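Local coordinates for cytochrome C-type biogenesis protein ccmF (Thermus thermophilus, PDB 6ZMQ) that is a membrane-bound heme lyase that binds heme b, acts in cytochrome c maturation and may also move heme across the membrane, at residues A[151-155]-A[328-332]. Residue numbers count along the deposited sequence, not the author numbering.
Sequences FFFGV and AFLGF. With PTY (phosphatidylethanolamine), chain E.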
ATOM      1  N   PHE A 151       4.147  22.407   1.976  1.00 41.41           N
ATOM      2  CA  PHE A 151       3.005  22.139   1.096  1.00 45.58           C
ATOM      3  C   PHE A 151       1.818  21.585   1.869  1.00 55.25           C
ATOM      4  O   PHE A 151       0.685  22.009   1.636  1.00 64.47           O
ATOM      5  CB  PHE A 151       3.326  21.166  -0.038  1.00 45.43           C
ATOM      6  CG  PHE A 151       2.104  20.852  -0.891  1.00 42.16           C
ATOM      7  CD1 PHE A 151       1.470  21.862  -1.610  1.00 49.06           C
ATOM      8  CD2 PHE A 151       1.538  19.585  -0.895  1.00 38.57           C
ATOM      9  CE1 PHE A 151       0.337  21.595  -2.373  1.00 52.87           C
ATOM     10  CE2 PHE A 151       0.404  19.309  -1.655  1.00 46.32           C
ATOM     11  CZ  PHE A 151      -0.196  20.317  -2.392  1.00 51.77           C
ATOM     12  N   PHE A 152       2.061  20.638   2.788  1.00 54.56           N
ATOM     13  CA  PHE A 152       0.959  20.032   3.543  1.00 34.51           C
ATOM     14  C   PHE A 152       0.286  21.034   4.468  1.00 35.36           C
ATOM     15  O   PHE A 152      -0.944  21.093   4.538  1.00 37.65           O
ATOM     16  CB  PHE A 152       1.440  18.829   4.356  1.00 25.10           C
ATOM     17  CG  PHE A 152       1.553  17.582   3.556  1.00 30.43           C
ATOM     18  CD1 PHE A 152       0.571  17.247   2.635  1.00 31.52           C
ATOM     19  CD2 PHE A 152       2.631  16.733   3.736  1.00 39.54           C
ATOM     20  CE1 PHE A 152       0.676  16.094   1.891  1.00 38.14           C
ATOM     21  CE2 PHE A 152       2.741  15.575   2.996  1.00 47.71           C
ATOM     22  CZ  PHE A 152       1.767  15.262   2.073  1.00 50.74           C
ATOM     23  N   PHE A 153       1.067  21.879   5.129  1.00 31.70           N
ATOM     24  CA  PHE A 153       0.440  22.805   6.058  1.00 33.48           C
ATOM     25  C   PHE A 153      -0.068  24.065   5.358  1.00 39.90           C
ATOM     26  O   PHE A 153      -1.027  24.680   5.832  1.00 55.22           O
ATOM     27  CB  PHE A 153       1.398  23.098   7.209  1.00 35.65           C
ATOM     28  CG  PHE A 153       1.461  21.969   8.208  1.00 39.80           C
ATOM     29  CD1 PHE A 153       0.491  21.851   9.189  1.00 52.23           C
ATOM     30  CD2 PHE A 153       2.437  20.984   8.118  1.00 32.17           C
ATOM     31  CE1 PHE A 153       0.517  20.801  10.094  1.00 49.62           C
ATOM     32  CE2 PHE A 153       2.473  19.928   9.022  1.00 33.73           C
ATOM     33  CZ  PHE A 153       1.506  19.843  10.005  1.00 42.88           C
ATOM     34  N   GLY A 154       0.517  24.440   4.214  1.00 39.55           N
ATOM     35  CA  GLY A 154      -0.112  25.434   3.357  1.00 45.61           C
ATOM     36  C   GLY A 154      -1.442  24.969   2.793  1.00 49.59           C
ATOM     37  O   GLY A 154      -2.447  25.676   2.893  1.00 62.90           O
ATOM     38  N   VAL A 155      -1.489  23.732   2.271  1.00 45.42           N
ATOM     39  CA  VAL A 155      -2.723  23.182   1.703  1.00 46.33           C
ATOM     40  C   VAL A 155      -3.709  22.818   2.813  1.00 67.15           C
ATOM     41  O   VAL A 155      -4.860  22.461   2.549  1.00 90.36           O
ATOM     42  CB  VAL A 155      -2.410  21.970   0.794  1.00 41.53           C
ATOM     43  CG1 VAL A 155      -2.280  20.655   1.577  1.00 51.04           C
ATOM     44  CG2 VAL A 155      -3.417  21.837  -0.341  1.00 35.24           C
ATOM     45  N   ALA A 328      -3.904  21.604  -6.290  1.00 52.57           N
ATOM     46  CA  ALA A 328      -2.688  21.779  -5.495  1.00 59.54           C
ATOM     47  C   ALA A 328      -1.854  20.504  -5.472  1.00 62.61           C
ATOM     48  O   ALA A 328      -0.622  20.552  -5.593  1.00 68.49           O
ATOM     49  CB  ALA A 328      -3.039  22.221  -4.074  1.00 63.65           C
ATOM     50  N   PHE A 329      -2.518  19.350  -5.342  1.00 54.29           N
ATOM     51  CA  PHE A 329      -1.795  18.081  -5.350  1.00 51.43           C
ATOM     52  C   PHE A 329      -1.228  17.757  -6.728  1.00 58.01           C
ATOM     53  O   PHE A 329      -0.148  17.163  -6.821  1.00 60.86           O
ATOM     54  CB  PHE A 329      -2.707  16.959  -4.861  1.00 53.03           C
ATOM     55  CG  PHE A 329      -2.637  16.751  -3.380  1.00 54.72           C
ATOM     56  CD1 PHE A 329      -3.462  17.475  -2.529  1.00 51.20           C
ATOM     57  CD2 PHE A 329      -1.692  15.896  -2.831  1.00 59.98           C
ATOM     58  CE1 PHE A 329      -3.388  17.307  -1.155  1.00 47.46           C
ATOM     59  CE2 PHE A 329      -1.602  15.732  -1.463  1.00 59.30           C
ATOM     60  CZ  PHE A 329      -2.454  16.435  -0.623  1.00 51.93           C
ATOM     61  N   LEU A 330      -1.910  18.185  -7.800  1.00 57.87           N
ATOM     62  CA  LEU A 330      -1.381  18.013  -9.152  1.00 59.09           C
ATOM     63  C   LEU A 330      -0.145  18.879  -9.375  1.00 51.69           C
ATOM     64  O   LEU A 330       0.847  18.410  -9.952  1.00 44.08           O
ATOM     65  CB  LEU A 330      -2.477  18.331 -10.177  1.00 68.97           C
ATOM     66  CG  LEU A 330      -2.227  18.248 -11.686  1.00 69.52           C
ATOM     67  CD1 LEU A 330      -3.409  17.585 -12.364  1.00 72.18           C
ATOM     68  CD2 LEU A 330      -2.024  19.639 -12.271  1.00 70.16           C
ATOM     69  N   GLY A 331      -0.182  20.132  -8.899  1.00 56.11           N
ATOM     70  CA  GLY A 331       0.999  20.987  -8.956  1.00 55.64           C
ATOM     71  C   GLY A 331       2.162  20.472  -8.125  1.00 50.01           C
ATOM     72  O   GLY A 331       3.323  20.580  -8.529  1.00 50.88           O
ATOM     73  N   PHE A 332       1.860  19.875  -6.968  1.00 42.68           N
ATOM     74  CA  PHE A 332       2.893  19.285  -6.118  1.00 41.21           C
ATOM     75  C   PHE A 332       3.535  18.066  -6.785  1.00 48.38           C
ATOM     76  O   PHE A 332       4.761  17.894  -6.725  1.00 57.60           O
ATOM     77  CB  PHE A 332       2.290  18.906  -4.763  1.00 40.72           C
ATOM     78  CG  PHE A 332       3.303  18.448  -3.750  1.00 48.16           C
ATOM     79  CD1 PHE A 332       4.505  19.118  -3.586  1.00 67.74           C
ATOM     80  CD2 PHE A 332       3.066  17.317  -2.988  1.00 46.06           C
ATOM     81  CE1 PHE A 332       5.442  18.677  -2.649  1.00 74.25           C
ATOM     82  CE2 PHE A 332       3.998  16.859  -2.060  1.00 54.08           C
ATOM     83  CZ  PHE A 332       5.185  17.541  -1.890  1.00 64.52           C
TER
HETATM   84  C1  PTY E 704      -6.983  28.198  -6.549  1.00112.70           C
HETATM   85  C2  PTY E 704     -12.964  29.035 -10.391  1.00 95.83           C
HETATM   86  C3  PTY E 704     -12.048  27.816 -10.283  1.00 97.08           C
HETATM   87  O4  PTY E 704      -7.255  27.827  -5.229  1.00108.88           O
HETATM   88  C5  PTY E 704      -7.955  26.290  -7.898  1.00104.98           C
HETATM   89  C6  PTY E 704      -6.663  26.999  -7.449  1.00106.78           C
HETATM   90  O7  PTY E 704      -5.754  26.104  -6.830  1.00103.46           O
HETATM   91  C8  PTY E 704      -4.391  26.249  -7.193  1.00 92.46           C
HETATM   92  O10 PTY E 704      -4.069  27.140  -7.904  1.00100.69           O
HETATM   93  C11 PTY E 704      -3.307  25.272  -6.697  1.00 77.64           C
HETATM   94  C12 PTY E 704      -1.876  25.727  -7.060  1.00 63.40           C
HETATM   95  C13 PTY E 704      -0.863  24.563  -7.115  1.00 48.74           C
HETATM   96  C14 PTY E 704       0.487  24.878  -6.448  1.00 42.70           C
HETATM   97  C15 PTY E 704       1.132  23.627  -5.829  1.00 41.10           C
HETATM   98  C16 PTY E 704       2.671  23.674  -5.821  1.00 39.15           C
HETATM   99  C17 PTY E 704       3.211  23.558  -4.385  1.00 35.49           C
HETATM  100  C18 PTY E 704       4.603  22.913  -4.309  1.00 35.78           C
HETATM  101  C19 PTY E 704       5.170  23.030  -2.888  1.00 43.34           C
HETATM  102  C20 PTY E 704       6.673  22.717  -2.871  1.00 50.54           C
HETATM  103  C21 PTY E 704       7.355  23.363  -1.659  1.00 54.65           C
HETATM  104  C22 PTY E 704       8.726  23.937  -2.041  1.00 65.92           C
HETATM  105  C23 PTY E 704       9.800  22.843  -2.030  1.00 76.57           C
HETATM  106  C24 PTY E 704      11.188  23.450  -2.270  1.00 68.70           C
HETATM  107  C25 PTY E 704      12.304  22.425  -2.048  1.00 55.34           C
HETATM  108  C26 PTY E 704      13.092  22.219  -3.344  1.00 42.70           C
HETATM  109  C27 PTY E 704      14.577  22.015  -3.047  1.00 36.68           C
HETATM  110  C28 PTY E 704      15.219  21.332  -4.251  1.00 31.52           C
HETATM  111  C29 PTY E 704      16.717  21.608  -4.302  1.00 29.06           C
HETATM  112  C30 PTY E 704      -6.973  28.856  -4.320  1.00 97.46           C
HETATM  113  C31 PTY E 704      -5.533  29.079  -3.856  1.00 84.74           C
HETATM  114  O30 PTY E 704      -7.842  29.561  -3.924  1.00 95.70           O
HETATM  115  C32 PTY E 704      -4.949  27.754  -3.364  1.00 71.14           C
HETATM  116  C33 PTY E 704      -3.440  27.858  -3.132  1.00 59.33           C
HETATM  117  C34 PTY E 704      -2.945  26.598  -2.416  1.00 53.13           C
HETATM  118  C35 PTY E 704      -1.425  26.652  -2.245  1.00 52.38           C
HETATM  119  C36 PTY E 704      -0.984  25.845  -1.022  1.00 58.17           C
HETATM  120  C37 PTY E 704       0.309  26.436  -0.460  1.00 73.52           C
HETATM  121  C38 PTY E 704       1.421  25.387  -0.512  1.00 68.82           C
HETATM  122  C39 PTY E 704       2.774  26.003  -0.150  1.00 74.54           C
HETATM  123  C40 PTY E 704       3.615  26.167  -1.417  1.00 83.29           C
HETATM  124  C41 PTY E 704       5.077  26.462  -1.076  1.00 79.67           C
HETATM  125  C42 PTY E 704       5.301  27.972  -1.013  1.00 63.56           C
HETATM  126  C43 PTY E 704       6.780  28.276  -1.240  1.00 51.60           C
HETATM  127  C44 PTY E 704       7.414  28.628   0.102  1.00 44.85           C
HETATM  128  P1  PTY E 704      -9.757  27.924  -9.015  0.38109.61           P
HETATM  129  O11 PTY E 704     -11.404  27.813  -9.038  1.00102.80           O
HETATM  130  O12 PTY E 704      -9.209  27.432 -10.333  1.00113.21           O
HETATM  131  O13 PTY E 704      -9.398  29.381  -8.866  1.00116.29           O
HETATM  132  O14 PTY E 704      -9.108  27.084  -7.743  1.00106.10           O
HETATM  133  N1  PTY E 704     -12.574  29.828 -11.543  1.00 96.14           N
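Segments 151-155 and 328-332, on helices 135-157 and 325-345, run nearly antiparallel (163° between N-to-C directions), and at 11.6 Å their local axes stand far enough apart for a large side chain to fit between them. F151 is that bump. With chi1 t, its ring reaches across to the hollow formed by A328, F329 and F332, and the other segment covers 102 Å² of the whole F151 residue, the largest area of any residue here. F151 CZ comes to 3.2 Å from A328 O and 3.8 Å from A328 CB, where the small alanine leaves room. F332 closes one face in an offset stack (centroids 4.4 Å apart, planes at 22°), and F332 CB adds a CH-pi contact 3.8 Å from the F151 centroid. Against F329 the fit is T-shaped: the edge of F151 meets the F329 face, centroids 5.3 Å apart at 80°. One turn on, V155 CG2 rests 3.8 Å from A328 CB. Beside F151, F152 CE1 touches F329 CZ at 4.0 Å; W117 and F307 extend this aromatic packing. The lipid fills the remaining groove: PTY C17 lies 3.7 Å from F151 CD1 and PTY C36 3.9 Å from G154 C, and an ideal CB on G154 or G331 would clash with its chains. The aromatic cluster of F151, F329 and F332 thus joins two predicted transmembrane helices and itself forms part of the wall of a phosphatidylethanolamine pocket, an acyl-chain site lined by both.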